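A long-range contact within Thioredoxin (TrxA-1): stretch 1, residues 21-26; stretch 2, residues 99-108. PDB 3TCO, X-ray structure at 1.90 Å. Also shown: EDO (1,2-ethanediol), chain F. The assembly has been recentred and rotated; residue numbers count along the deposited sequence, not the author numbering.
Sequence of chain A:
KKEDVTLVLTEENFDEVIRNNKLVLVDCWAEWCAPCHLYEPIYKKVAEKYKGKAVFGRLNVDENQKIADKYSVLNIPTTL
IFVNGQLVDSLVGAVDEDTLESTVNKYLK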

# COMPACT_ATOMS: atom_id res chain seq x y z
N ASN A 21 -13.61 2.62 -0.98
CA ASN A 21 -13.30 1.21 -0.74
C ASN A 21 -13.06 1.10 0.77
O ASN A 21 -12.37 1.93 1.35
N LYS A 22 -13.64 0.08 1.41
CA LYS A 22 -13.47 -0.07 2.85
C LYS A 22 -12.01 -0.18 3.30
O LYS A 22 -11.60 0.53 4.21
N LEU A 23 -11.25 -1.07 2.68
CA LEU A 23 -9.85 -1.25 3.04
C LEU A 23 -8.95 -1.03 1.85
O LEU A 23 -9.08 -1.69 0.81
N VAL A 24 -8.01 -0.10 2.00
CA VAL A 24 -7.07 0.21 0.94
C VAL A 24 -5.66 0.31 1.51
O VAL A 24 -5.43 1.04 2.48
N LEU A 25 -4.75 -0.46 0.93
CA LEU A 25 -3.35 -0.44 1.36
C LEU A 25 -2.57 0.27 0.27
O LEU A 25 -2.94 0.23 -0.90
N VAL A 26 -1.48 0.92 0.66
CA VAL A 26 -0.68 1.65 -0.31
C VAL A 26 0.80 1.38 -0.09
O VAL A 26 1.38 1.84 0.89
N THR A 99 2.44 -10.71 9.25
CA THR A 99 1.94 -9.43 9.75
C THR A 99 1.00 -8.76 8.74
O THR A 99 -0.03 -8.20 9.12
N LEU A 100 1.35 -8.81 7.47
CA LEU A 100 0.53 -8.20 6.43
C LEU A 100 -0.85 -8.88 6.30
O LEU A 100 -1.88 -8.21 6.22
N GLU A 101 -0.86 -10.21 6.29
CA GLU A 101 -2.12 -10.95 6.17
C GLU A 101 -2.96 -10.76 7.43
O GLU A 101 -4.19 -10.64 7.37
N SER A 102 -2.29 -10.73 8.58
CA SER A 102 -2.95 -10.55 9.86
C SER A 102 -3.63 -9.18 9.92
O SER A 102 -4.76 -9.04 10.40
N THR A 103 -2.93 -8.16 9.40
CA THR A 103 -3.46 -6.80 9.39
C THR A 103 -4.69 -6.70 8.50
O THR A 103 -5.70 -6.09 8.88
N VAL A 104 -4.61 -7.30 7.32
CA VAL A 104 -5.74 -7.28 6.39
C VAL A 104 -6.96 -7.96 7.03
O VAL A 104 -8.06 -7.39 7.06
N ASN A 105 -6.76 -9.18 7.53
CA ASN A 105 -7.85 -9.92 8.16
C ASN A 105 -8.50 -9.08 9.26
O ASN A 105 -9.72 -9.00 9.36
N LYS A 106 -7.67 -8.45 10.07
CA LYS A 106 -8.14 -7.61 11.16
C LYS A 106 -9.09 -6.50 10.70
O LYS A 106 -10.11 -6.23 11.33
N TYR A 107 -8.76 -5.86 9.59
CA TYR A 107 -9.59 -4.77 9.11
C TYR A 107 -10.74 -5.13 8.20
O TYR A 107 -11.56 -4.27 7.89
N LEU A 108 -10.80 -6.39 7.77
CA LEU A 108 -11.90 -6.84 6.92
C LEU A 108 -13.00 -7.48 7.78
O LEU A 108 -14.15 -7.58 7.32

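This is an apolar strand-on-helix contact, nearly antiparallel at 153° with axes 9.9 Å apart, held by side-chain packing without a single hydrogen bond across it. Alternation along the strand sets the pattern: Leu-23 and Leu-25 point toward the helix, while Val-24 and Val-26 are out of its reach.

Leu-23, with chi1 t and chi2 p, is the centre of the contact. Its CD2 lies 3.9 Å from CG1 of Val-104 and 3.8 Å from CG of Leu-108, and its CD1 sits 4.1 Å from CB of Tyr-107. Tyr-107 (chi1 m) starts toward the strand, but its ring leads away, so it contributes its CB here. Leu-108, also m, starts sideways and brings its end nearer.

One strand repeat on, Leu-25 takes chi1 m and places CD2 3.8 Å from CD1 of Leu-100 and 4.2 Å from CG2 of Val-104. Val-104, a t rotamer, thus meets both leucines, one with each methyl.

At the edge, Lys-22 is extended, all four chi angles t, and its CE comes within 3.2 Å of Tyr-107 O. Thr-103 OG1 instead bonds its own helix, at Thr-99 O (2.7 Å). Away from the contact, Lys-106 NZ donates to O1 (2.8 Å) and O2 (3.1 Å) of the ethanediol.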

# COMPACT_ATOMS: atom_id res chain seq x y z
CB ASN A 21 -12.04 0.79 -1.51
CG ASN A 21 -12.30 0.66 -3.00
OD1 ASN A 21 -12.97 -0.27 -3.44
ND2 ASN A 21 -11.78 1.60 -3.79
CB LYS A 22 -14.24 -1.29 3.37
CG LYS A 22 -13.94 -1.57 4.84
CD LYS A 22 -14.73 -2.76 5.39
CE LYS A 22 -14.35 -3.00 6.84
NZ LYS A 22 -15.24 -3.99 7.51
CB LEU A 23 -9.60 -2.65 3.62
CG LEU A 23 -8.13 -3.05 3.79
CD1 LEU A 23 -7.45 -2.16 4.84
CD2 LEU A 23 -8.01 -4.51 4.22
CB VAL A 24 -7.40 1.56 0.25
CG1 VAL A 24 -6.39 1.82 -0.88
CG2 VAL A 24 -8.82 1.54 -0.33
CB LEU A 25 -2.80 -1.87 1.54
CG LEU A 25 -3.42 -2.68 2.69
CD1 LEU A 25 -4.66 -3.42 2.18
CD2 LEU A 25 -2.40 -3.68 3.20
CB VAL A 26 -0.91 3.19 -0.20
CG1 VAL A 26 -0.16 3.90 -1.33
CG2 VAL A 26 -2.39 3.52 -0.26
CB THR A 99 3.11 -8.48 10.07
OG1 THR A 99 3.93 -9.07 11.08
CG2 THR A 99 2.58 -7.13 10.58
CB LEU A 100 1.29 -8.23 5.09
CG LEU A 100 0.66 -7.49 3.91
CD1 LEU A 100 0.44 -6.03 4.28
CD2 LEU A 100 1.59 -7.63 2.69
CB GLU A 101 -1.83 -12.44 5.95
CG GLU A 101 -1.05 -12.69 4.67
CD GLU A 101 -0.56 -14.12 4.52
OE1 GLU A 101 -0.25 -14.77 5.54
OE2 GLU A 101 -0.45 -14.58 3.37
CB SER A 102 -1.91 -10.66 10.99
OG SER A 102 -2.54 -10.56 12.25
CB THR A 103 -2.39 -5.82 8.90
OG1 THR A 103 -1.26 -5.89 9.77
CG2 THR A 103 -2.93 -4.40 8.92
CB VAL A 104 -5.37 -8.00 5.08
CG1 VAL A 104 -6.61 -8.15 4.20
CG2 VAL A 104 -4.29 -7.20 4.35
CB ASN A 105 -7.31 -11.23 8.73
CG ASN A 105 -8.37 -12.00 9.49
OD1 ASN A 105 -8.37 -12.02 10.72
ND2 ASN A 105 -9.29 -12.62 8.76
CB LYS A 106 -6.93 -7.00 11.88
CG LYS A 106 -7.25 -5.89 12.86
CD LYS A 106 -6.10 -5.70 13.84
CE LYS A 106 -4.81 -5.31 13.15
NZ LYS A 106 -3.70 -5.10 14.13
CB TYR A 107 -8.71 -3.69 8.47
CG TYR A 107 -7.83 -3.02 9.49
CD1 TYR A 107 -6.45 -2.98 9.33
CD2 TYR A 107 -8.39 -2.44 10.64
CE1 TYR A 107 -5.63 -2.38 10.29
CE2 TYR A 107 -7.58 -1.84 11.60
CZ TYR A 107 -6.21 -1.81 11.42
OH TYR A 107 -5.41 -1.22 12.37
CB LEU A 108 -11.41 -7.85 5.89
CG LEU A 108 -10.61 -7.26 4.72
CD1 LEU A 108 -10.08 -8.39 3.85
CD2 LEU A 108 -11.51 -6.34 3.91
C1 EDO F . -4.21 -2.13 16.45
O1 EDO F . -4.70 -3.43 16.10
C2 EDO F . -2.69 -2.13 16.42
O2 EDO F . -2.24 -2.49 15.11